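Local coordinates for protein beta-N-acetylhexosaminidase (Akkermansia muciniphila, PDB 6JEB) that hydrolyses terminal non-reducing N-acetylhexosamine residues, releasing GlcNAc from N-glycans and chitobiose and also acting on GalNAc, as a family 20 glycoside hydrolase, at residues 331-336 against 341-346; 378-383 against 393-398; 250-255 against 295-300; 310-315 against 337-342. All coordinates share one frame; numbering follows the deposited sequence. Where two conformers were deposited one is given.

Interaction 1 of 4, residues 331-336 against 341-346; sequences QSIEKT and LNLIMA
I333 and T336 of helix 329-339 pack on L343 and M345 of strand 342-345, the helix and second strand of a beta-alpha-beta unit in the TIM-barrel catalytic domain. The two segments run almost antiparallel (164°), their axes approaching to 8.6 Å. L343 holds the tight part. With CG anti to the backbone N (chi1 -175°), it crosses I333 at about a right angle, CD2 lying 3.7 Å from I333 CG1 and 3.9 Å from T336 OG1. M345, bent at chi2 and chi3, brings CE to 4.1 Å from I333 CD1; M345 and L343 each adopt two conformers, so these distances hold for one of them. Within this apolar layer T336 OG1 donates to S332 O at 2.7 Å, on the face of that carbonyl opposite the one met by T336 N, and it also bonds H391 NE2. A valine in place of T336 would probably leave H391 NE2 without this partner and S332 O with a single one of these two donors. The far side is looser: Q331 and K335 are solvent-exposed and add almost nothing. Where the chain turns into the strand, L341 N bonds T336 O at 2.8 Å with an N-H...O angle of 162°.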
# COMPACT_ATOMS: atom_id res chain seq x y z
N GLN A 331 3.35 -19.31 8.66
CA GLN A 331 2.26 -19.60 9.58
C GLN A 331 1.00 -18.82 9.20
O GLN A 331 -0.11 -19.35 9.29
CB GLN A 331 2.69 -19.28 11.01
CG GLN A 331 3.98 -19.97 11.45
CD GLN A 331 5.23 -19.15 11.16
OE1 GLN A 331 5.44 -18.67 10.04
NE2 GLN A 331 6.07 -18.97 12.18
N SER A 332 1.16 -17.57 8.75
CA SER A 332 0.01 -16.77 8.37
C SER A 332 -0.69 -17.36 7.15
O SER A 332 -1.92 -17.40 7.10
CB SER A 332 0.44 -15.33 8.09
OG SER A 332 1.00 -14.75 9.26
N ILE A 333 0.08 -17.81 6.16
CA ILE A 333 -0.52 -18.44 4.98
C ILE A 333 -1.35 -19.65 5.40
O ILE A 333 -2.50 -19.81 4.97
CB ILE A 333 0.57 -18.82 3.96
CG1 ILE A 333 1.26 -17.56 3.42
CG2 ILE A 333 -0.04 -19.63 2.81
CD1 ILE A 333 2.50 -17.85 2.60
N GLU A 334 -0.79 -20.48 6.28
CA GLU A 334 -1.46 -21.70 6.69
C GLU A 334 -2.70 -21.41 7.54
O GLU A 334 -3.77 -21.99 7.33
CB GLU A 334 -0.48 -22.59 7.46
CG GLU A 334 -1.13 -23.73 8.23
CD GLU A 334 -0.13 -24.52 9.03
OE1 GLU A 334 0.80 -25.10 8.42
OE2 GLU A 334 -0.25 -24.56 10.28
N LYS A 335 -2.57 -20.49 8.51
CA LYS A 335 -3.69 -20.21 9.40
C LYS A 335 -4.82 -19.49 8.69
O LYS A 335 -6.00 -19.74 8.98
CB LYS A 335 -3.21 -19.40 10.62
CG LYS A 335 -2.25 -20.14 11.54
CD LYS A 335 -2.87 -21.40 12.12
CE LYS A 335 -1.84 -22.21 12.88
NZ LYS A 335 -1.92 -23.67 12.58
N THR A 336 -4.51 -18.57 7.77
CA THR A 336 -5.58 -17.89 7.05
C THR A 336 -6.33 -18.86 6.14
O THR A 336 -7.56 -18.76 6.01
CB THR A 336 -5.06 -16.68 6.28
OG1 THR A 336 -3.99 -17.08 5.41
CG2 THR A 336 -4.58 -15.60 7.23
N LEU A 341 -9.81 -17.17 5.37
CA LEU A 341 -9.51 -15.76 5.13
C LEU A 341 -8.67 -15.62 3.87
O LEU A 341 -7.90 -16.51 3.50
CB LEU A 341 -8.73 -15.16 6.31
CG LEU A 341 -9.41 -15.32 7.67
CD1 LEU A 341 -8.49 -14.89 8.81
CD2 LEU A 341 -10.70 -14.51 7.69
N ASN A 342 -8.82 -14.48 3.20
CA ASN A 342 -7.94 -14.12 2.10
C ASN A 342 -6.75 -13.34 2.64
O ASN A 342 -6.84 -12.69 3.69
CB ASN A 342 -8.71 -13.33 1.05
CG ASN A 342 -9.85 -14.14 0.45
OD1 ASN A 342 -9.65 -15.28 0.04
ND2 ASN A 342 -11.04 -13.57 0.42
N LEU A 343 -5.64 -13.40 1.92
CA LEU A 343 -4.38 -12.90 2.44
C LEU A 343 -3.69 -12.01 1.42
O LEU A 343 -3.61 -12.37 0.24
CB LEU A 343 -3.46 -14.06 2.82
CG LEU A 343 -2.14 -13.68 3.49
CD1 LEU A 343 -2.43 -12.96 4.80
CD2 LEU A 343 -1.27 -14.91 3.72
N ILE A 344 -3.19 -10.87 1.88
CA ILE A 344 -2.29 -10.03 1.09
C ILE A 344 -0.94 -10.08 1.80
O ILE A 344 -0.87 -9.92 3.02
CB ILE A 344 -2.82 -8.58 0.97
CG1 ILE A 344 -4.10 -8.56 0.12
CG2 ILE A 344 -1.77 -7.67 0.35
CD1 ILE A 344 -4.87 -7.25 0.19
N MET A 345 0.12 -10.32 1.03
CA MET A 345 1.46 -10.48 1.60
C MET A 345 2.13 -9.11 1.71
O MET A 345 2.40 -8.46 0.70
CB MET A 345 2.28 -11.42 0.72
CG MET A 345 3.69 -11.68 1.21
SD MET A 345 3.74 -12.26 2.93
CE MET A 345 2.84 -13.81 2.82
N ALA A 346 2.41 -8.69 2.95
CA ALA A 346 3.11 -7.43 3.23
C ALA A 346 4.26 -7.67 4.20
O ALA A 346 4.61 -6.78 4.99
CB ALA A 346 2.15 -6.37 3.76

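Interaction 2 of 4, residues 378-383 against 393-398; sequences LDPAFG and RGVHAP
Strand 392-399, the last strand of the TIM barrel along the chain, is covered here by the loop 378-383, in which L378 and the P380 of a following type I beta turn lie over V395; D379 also makes an Asx turn. The contact is small and buried; no hydrogen bond crosses it, and its close contacts are apolar. L378 and V395 slide past each other in opposite directions, and L378 CD2 comes to 3.6 Å from V395 CG2. Both groups are set by their first torsions: L378 CG is anti to the backbone N (chi1 176°), and V395 CG2 is likewise anti to its own. P380 adds its ring, with CG at 4.2 Å from V395 CB. V395 thus faces the outer loop, while the next residue, H396, has its ring among H125, W92 and Y322 on the other side of the strand. The turn that presents P380 runs from D379 to F382 and is closed by F382 N bonding D379 O at 2.8 Å. The D379 carboxylate, also salt-bridged through OD1 to R89, holds two backbone amides and is probably kept from rotating by these partners. Both amides approach from out of its plane: A381 N lies 3.1 Å from D379 OD1, and G383 N lies 2.9 Å from D379 OD2.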
# COMPACT_ATOMS: atom_id res chain seq x y z
N LEU A 378 11.56 -11.99 -2.75
CA LEU A 378 10.20 -12.28 -2.32
C LEU A 378 9.43 -13.07 -3.39
O LEU A 378 9.28 -12.60 -4.52
CB LEU A 378 9.45 -10.99 -2.02
CG LEU A 378 7.97 -11.18 -1.66
CD1 LEU A 378 7.83 -11.97 -0.36
CD2 LEU A 378 7.28 -9.83 -1.57
N ASP A 379 8.95 -14.25 -3.01
CA ASP A 379 7.86 -14.94 -3.69
C ASP A 379 6.68 -14.83 -2.74
O ASP A 379 6.73 -15.38 -1.63
CB ASP A 379 8.23 -16.41 -3.91
CG ASP A 379 7.06 -17.27 -4.39
OD1 ASP A 379 6.00 -16.72 -4.75
OD2 ASP A 379 7.22 -18.51 -4.41
N PRO A 380 5.61 -14.10 -3.10
CA PRO A 380 4.49 -13.92 -2.15
C PRO A 380 3.92 -15.23 -1.64
O PRO A 380 3.38 -15.26 -0.52
CB PRO A 380 3.46 -13.13 -2.97
CG PRO A 380 4.30 -12.36 -3.94
CD PRO A 380 5.39 -13.32 -4.34
N ALA A 381 4.02 -16.31 -2.41
CA ALA A 381 3.52 -17.62 -2.01
C ALA A 381 4.54 -18.42 -1.22
O ALA A 381 4.20 -19.50 -0.72
CB ALA A 381 3.09 -18.42 -3.23
N PHE A 382 5.78 -17.93 -1.09
CA PHE A 382 6.83 -18.63 -0.35
C PHE A 382 6.98 -20.08 -0.80
O PHE A 382 7.17 -20.99 0.01
CB PHE A 382 6.62 -18.50 1.16
CG PHE A 382 6.94 -17.14 1.68
CD1 PHE A 382 6.03 -16.10 1.57
CD2 PHE A 382 8.18 -16.87 2.25
CE1 PHE A 382 6.33 -14.83 2.03
CE2 PHE A 382 8.48 -15.61 2.72
CZ PHE A 382 7.56 -14.59 2.61
N GLY A 383 6.89 -20.29 -2.11
CA GLY A 383 7.08 -21.60 -2.70
C GLY A 383 5.94 -22.57 -2.51
O GLY A 383 6.06 -23.73 -2.92
N ARG A 393 -3.95 -12.99 -2.41
CA ARG A 393 -4.43 -12.08 -3.44
C ARG A 393 -3.32 -11.26 -4.07
O ARG A 393 -3.52 -10.71 -5.16
CB ARG A 393 -5.48 -11.13 -2.87
CG ARG A 393 -6.70 -11.83 -2.28
CD ARG A 393 -7.66 -10.82 -1.65
NE ARG A 393 -8.19 -9.88 -2.63
CZ ARG A 393 -9.01 -8.88 -2.33
NH1 ARG A 393 -9.40 -8.69 -1.08
NH2 ARG A 393 -9.45 -8.06 -3.29
N GLY A 394 -2.16 -11.15 -3.42
CA GLY A 394 -1.07 -10.40 -4.01
C GLY A 394 -0.12 -9.86 -2.94
O GLY A 394 0.05 -10.45 -1.88
N VAL A 395 0.49 -8.73 -3.27
CA VAL A 395 1.61 -8.19 -2.53
C VAL A 395 1.36 -6.71 -2.26
O VAL A 395 0.63 -6.05 -3.01
CB VAL A 395 2.93 -8.40 -3.31
CG1 VAL A 395 2.99 -7.49 -4.54
CG2 VAL A 395 4.14 -8.20 -2.41
N HIS A 396 1.97 -6.19 -1.20
CA HIS A 396 1.65 -4.85 -0.73
C HIS A 396 2.84 -4.33 0.06
O HIS A 396 3.28 -4.99 1.01
CB HIS A 396 0.41 -4.94 0.17
CG HIS A 396 -0.30 -3.64 0.40
ND1 HIS A 396 -1.17 -3.09 -0.51
CD2 HIS A 396 -0.32 -2.82 1.48
CE1 HIS A 396 -1.69 -1.98 -0.02
NE2 HIS A 396 -1.18 -1.79 1.19
N ALA A 397 3.36 -3.16 -0.31
CA ALA A 397 4.54 -2.61 0.36
C ALA A 397 4.22 -1.29 1.03
O ALA A 397 3.99 -0.28 0.34
CB ALA A 397 5.68 -2.43 -0.64
N PRO A 398 4.20 -1.23 2.36
CA PRO A 398 3.98 0.06 3.05
C PRO A 398 5.26 0.88 3.11
O PRO A 398 6.35 0.37 3.38
CB PRO A 398 3.56 -0.36 4.47
CG PRO A 398 3.31 -1.85 4.40
CD PRO A 398 4.14 -2.37 3.29

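Interaction 3 of 4, residues 250-255 against 295-300; sequences GIVHLG and ALLAKN
L297, near the C-terminal end of helix 282-299, sets one methyl group on V252 and the other on L254 in the beta-alpha-beta crossover that leads from strand 251-253 to strand 303-307. All interactions across the two segments are apolar. The leucine divides its work: CD2 lies 3.8 Å from V252 CG2, whose side chain it crosses obliquely, whereas CD1 meets L254 tip to tip, 4.0 Å from L254 CD1. L297 CG stands anti to the carbonyl carbon (chi1 -69°), which directs the fork at the strand. An alanine at L297 would remove both methyls and would probably open a gap beneath V252 and L254, leaving this end of the helix without its side-chain contact to the strand.

No hydrogen bond crosses between the two segments. G255 N donates to H253 ND1 at 3.0 Å, entering in the plane of the imidazole (1° out of it), a bond that should limit rotation of the ring. On the helix, N300 N bonds L297 O at 2.9 Å as the last turn ends, and N300 O accepts from K244 NZ, a link to helix 230-246.

H253 points the other way from V252 and L254, and its ring stacks on that of H125 inside the barrel. On the outer side, helix 230-246 touches V252 with L243 and both leucines with F240, while P304 of strand 303-307 packs against L254 and L297.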
# COMPACT_ATOMS: atom_id res chain seq x y z
N GLY A 250 -15.00 0.95 -2.23
CA GLY A 250 -15.83 0.28 -1.26
C GLY A 250 -15.09 -0.56 -0.25
O GLY A 250 -15.73 -1.23 0.56
N ILE A 251 -13.76 -0.56 -0.28
CA ILE A 251 -12.95 -1.31 0.66
C ILE A 251 -12.42 -0.33 1.70
O ILE A 251 -11.82 0.70 1.35
CB ILE A 251 -11.79 -1.99 -0.07
CG1 ILE A 251 -12.32 -2.96 -1.13
CG2 ILE A 251 -10.89 -2.71 0.92
CD1 ILE A 251 -11.22 -3.62 -1.96
N VAL A 252 -12.63 -0.65 2.98
CA VAL A 252 -12.15 0.18 4.08
C VAL A 252 -11.22 -0.67 4.93
O VAL A 252 -11.66 -1.65 5.56
CB VAL A 252 -13.29 0.76 4.92
CG1 VAL A 252 -12.73 1.61 6.05
CG2 VAL A 252 -14.22 1.60 4.04
N HIS A 253 -9.94 -0.32 4.94
CA HIS A 253 -8.96 -0.99 5.79
C HIS A 253 -9.17 -0.47 7.20
O HIS A 253 -9.15 0.75 7.43
CB HIS A 253 -7.57 -0.64 5.26
CG HIS A 253 -6.47 -1.53 5.76
ND1 HIS A 253 -6.27 -1.80 7.10
CD2 HIS A 253 -5.47 -2.16 5.09
CE1 HIS A 253 -5.20 -2.57 7.23
NE2 HIS A 253 -4.71 -2.81 6.03
N LEU A 254 -9.45 -1.37 8.15
CA LEU A 254 -9.71 -0.99 9.53
C LEU A 254 -8.46 -1.06 10.41
O LEU A 254 -8.55 -0.80 11.61
CB LEU A 254 -10.82 -1.88 10.11
CG LEU A 254 -12.19 -1.80 9.44
CD1 LEU A 254 -13.14 -2.78 10.12
CD2 LEU A 254 -12.74 -0.36 9.49
N GLY A 255 -7.31 -1.40 9.84
CA GLY A 255 -6.10 -1.47 10.64
C GLY A 255 -6.11 -2.63 11.61
O GLY A 255 -6.02 -3.79 11.20
N ALA A 295 -20.40 -4.74 10.26
CA ALA A 295 -21.83 -4.58 10.02
C ALA A 295 -22.16 -3.15 9.61
O ALA A 295 -23.00 -2.93 8.73
CB ALA A 295 -22.63 -4.99 11.25
N LEU A 296 -21.50 -2.17 10.24
CA LEU A 296 -21.68 -0.78 9.82
C LEU A 296 -21.25 -0.59 8.38
O LEU A 296 -21.95 0.05 7.58
CB LEU A 296 -20.87 0.15 10.72
CG LEU A 296 -21.48 0.70 12.00
CD1 LEU A 296 -20.52 1.73 12.59
CD2 LEU A 296 -22.84 1.32 11.74
N LEU A 297 -20.08 -1.12 8.02
CA LEU A 297 -19.61 -1.04 6.64
C LEU A 297 -20.59 -1.68 5.68
O LEU A 297 -20.86 -1.14 4.60
CB LEU A 297 -18.24 -1.70 6.52
CG LEU A 297 -17.07 -0.99 7.22
CD1 LEU A 297 -15.83 -1.89 7.25
CD2 LEU A 297 -16.76 0.33 6.51
N ALA A 298 -21.14 -2.84 6.05
CA ALA A 298 -22.04 -3.56 5.15
C ALA A 298 -23.28 -2.75 4.81
O ALA A 298 -23.84 -2.90 3.72
CB ALA A 298 -22.40 -4.92 5.74
N LYS A 299 -23.72 -1.87 5.72
CA LYS A 299 -24.87 -1.02 5.43
C LYS A 299 -24.60 -0.09 4.24
O LYS A 299 -25.55 0.36 3.59
CB LYS A 299 -25.24 -0.19 6.66
CG LYS A 299 -26.09 -0.92 7.68
CD LYS A 299 -26.23 -0.09 8.95
CE LYS A 299 -26.25 1.41 8.65
NZ LYS A 299 -27.60 2.03 8.79
N ASN A 300 -23.34 0.22 3.97
CA ASN A 300 -22.95 1.05 2.84
C ASN A 300 -22.42 0.23 1.68
O ASN A 300 -21.87 0.80 0.73
CB ASN A 300 -21.87 2.06 3.25
CG ASN A 300 -22.32 3.01 4.32
OD1 ASN A 300 -23.50 3.35 4.42
ND2 ASN A 300 -21.37 3.45 5.15

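Interaction 4 of 4, residues 310-315 against 337-342; sequences GNAGIY and KKAGLN
A312 and Y315 meet A339 and L341 by apolar packing, without a hydrogen bond, joining the loop after strand 303-307 to the C-terminal end of helix 329-339. Two methyls touch at the more open edge, A312 CB lying 3.8 Å from A339 CB. Deeper in, L341 crosses Y315 at about a right angle: its CD2 is 3.8 Å from Y315 CB, and its CD1 comes obliquely to the ring, 3.9 Å from Y315 CD2. Within the loop, I314 CG1 sits over the centre of one face of the Y315 ring, 3.5 Å above its plane. With CG anti to the carbonyl carbon (chi1 -46°), Y315 keeps CB and CD2 at L341 while the phenol end leads away to hydrogen-bond E309 N through OH.

Polar bonds shape the backbone on each side. In the loop, N311 OD1 accepts from G313 N at 3.3 Å in an Asx turn, the donor standing above the carbonyl plane; outside it, N311 ND2 bonds Q283 of helix 282-299. G340, with positive phi (73°), ends helix 329-339 in a Schellman motif; its N bonds K337 O at 3.1 Å. The arrangement belongs to an irregular TIM-barrel connection: between strands 303-307 and 320-323 the chain forms the short 3-10 segment 312-314 where a regular barrel has a full helix.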
# COMPACT_ATOMS: atom_id res chain seq x y z
N GLY A 310 -2.06 -12.35 13.99
CA GLY A 310 -1.65 -13.66 14.43
C GLY A 310 -2.71 -14.49 15.12
O GLY A 310 -2.42 -15.63 15.51
N ASN A 311 -3.92 -13.98 15.28
CA ASN A 311 -5.03 -14.72 15.88
C ASN A 311 -6.15 -14.75 14.85
O ASN A 311 -7.00 -13.86 14.81
CB ASN A 311 -5.50 -14.09 17.19
CG ASN A 311 -6.60 -14.90 17.86
OD1 ASN A 311 -6.91 -16.01 17.42
ND2 ASN A 311 -7.19 -14.36 18.91
N ALA A 312 -6.17 -15.80 14.02
CA ALA A 312 -7.15 -15.85 12.94
C ALA A 312 -8.58 -15.87 13.46
O ALA A 312 -9.50 -15.53 12.71
CB ALA A 312 -6.89 -17.07 12.05
N GLY A 313 -8.78 -16.21 14.74
CA GLY A 313 -10.13 -16.32 15.28
C GLY A 313 -10.87 -15.01 15.41
O GLY A 313 -12.10 -15.03 15.58
N ILE A 314 -10.18 -13.87 15.35
CA ILE A 314 -10.86 -12.59 15.53
C ILE A 314 -11.46 -12.04 14.24
O ILE A 314 -12.15 -11.01 14.27
CB ILE A 314 -10.02 -11.50 16.23
CG1 ILE A 314 -8.85 -11.04 15.36
CG2 ILE A 314 -9.54 -11.98 17.60
CD1 ILE A 314 -8.13 -9.81 15.92
N TYR A 315 -11.22 -12.69 13.10
CA TYR A 315 -11.76 -12.25 11.82
C TYR A 315 -12.88 -13.18 11.38
O TYR A 315 -13.05 -14.28 11.91
CB TYR A 315 -10.65 -12.20 10.76
CG TYR A 315 -9.40 -11.53 11.29
CD1 TYR A 315 -9.33 -10.14 11.42
CD2 TYR A 315 -8.30 -12.28 11.70
CE1 TYR A 315 -8.19 -9.52 11.93
CE2 TYR A 315 -7.16 -11.68 12.21
CZ TYR A 315 -7.11 -10.30 12.32
OH TYR A 315 -5.98 -9.70 12.84
N LYS A 337 -5.62 -19.79 5.51
CA LYS A 337 -6.30 -20.80 4.72
C LYS A 337 -7.26 -21.61 5.58
O LYS A 337 -8.42 -21.83 5.21
CB LYS A 337 -5.29 -21.72 4.04
CG LYS A 337 -5.94 -22.81 3.20
CD LYS A 337 -4.92 -23.82 2.69
CE LYS A 337 -5.62 -25.00 2.05
NZ LYS A 337 -6.42 -24.59 0.86
N LYS A 338 -6.79 -22.05 6.76
CA LYS A 338 -7.64 -22.85 7.64
C LYS A 338 -8.85 -22.07 8.11
O LYS A 338 -9.93 -22.65 8.30
CB LYS A 338 -6.84 -23.35 8.85
CG LYS A 338 -5.72 -24.32 8.51
CD LYS A 338 -5.17 -24.97 9.77
CE LYS A 338 -3.89 -25.73 9.48
NZ LYS A 338 -4.03 -26.60 8.28
N ALA A 339 -8.71 -20.76 8.31
CA ALA A 339 -9.79 -19.92 8.80
C ALA A 339 -10.68 -19.38 7.69
O ALA A 339 -11.64 -18.66 7.98
CB ALA A 339 -9.23 -18.76 9.62
N GLY A 340 -10.38 -19.69 6.43
CA GLY A 340 -11.17 -19.17 5.33
C GLY A 340 -10.98 -17.70 5.06
O GLY A 340 -11.90 -17.04 4.57
N LEU A 341 -9.81 -17.17 5.37
CA LEU A 341 -9.51 -15.76 5.13
C LEU A 341 -8.67 -15.62 3.87
O LEU A 341 -7.90 -16.51 3.50
CB LEU A 341 -8.73 -15.16 6.31
CG LEU A 341 -9.41 -15.32 7.67
CD1 LEU A 341 -8.49 -14.89 8.81
CD2 LEU A 341 -10.70 -14.51 7.69
N ASN A 342 -8.82 -14.48 3.20
CA ASN A 342 -7.94 -14.12 2.10
C ASN A 342 -6.75 -13.34 2.64
O ASN A 342 -6.84 -12.69 3.69
CB ASN A 342 -8.71 -13.33 1.05
CG ASN A 342 -9.85 -14.14 0.45
OD1 ASN A 342 -9.65 -15.28 0.04
ND2 ASN A 342 -11.04 -13.57 0.42

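In the fold
All four contacts lie in the catalytic domain and belong to its eight-stranded parallel barrel. Interaction 3 closes first along the chain. Interaction 4 opens next and finishes in the same part of the chain as interaction 1, at 337-342 and 341-346, where the two overlap at L341 and N342; both use helix 329-339, and their centres are 8 Å apart. Interaction 2 comes last, its centre 10 Å from that of interaction 1, and their strands 342-345 and 392-399 are neighbours, probably joined by L343 O to R393 N. Interaction 3 sits about 24 Å from interaction 2, centre to centre, on strand 251-253. Together they pack helices and loops around the barrel that carries the substrate-binding residues W324, Y352 and D257.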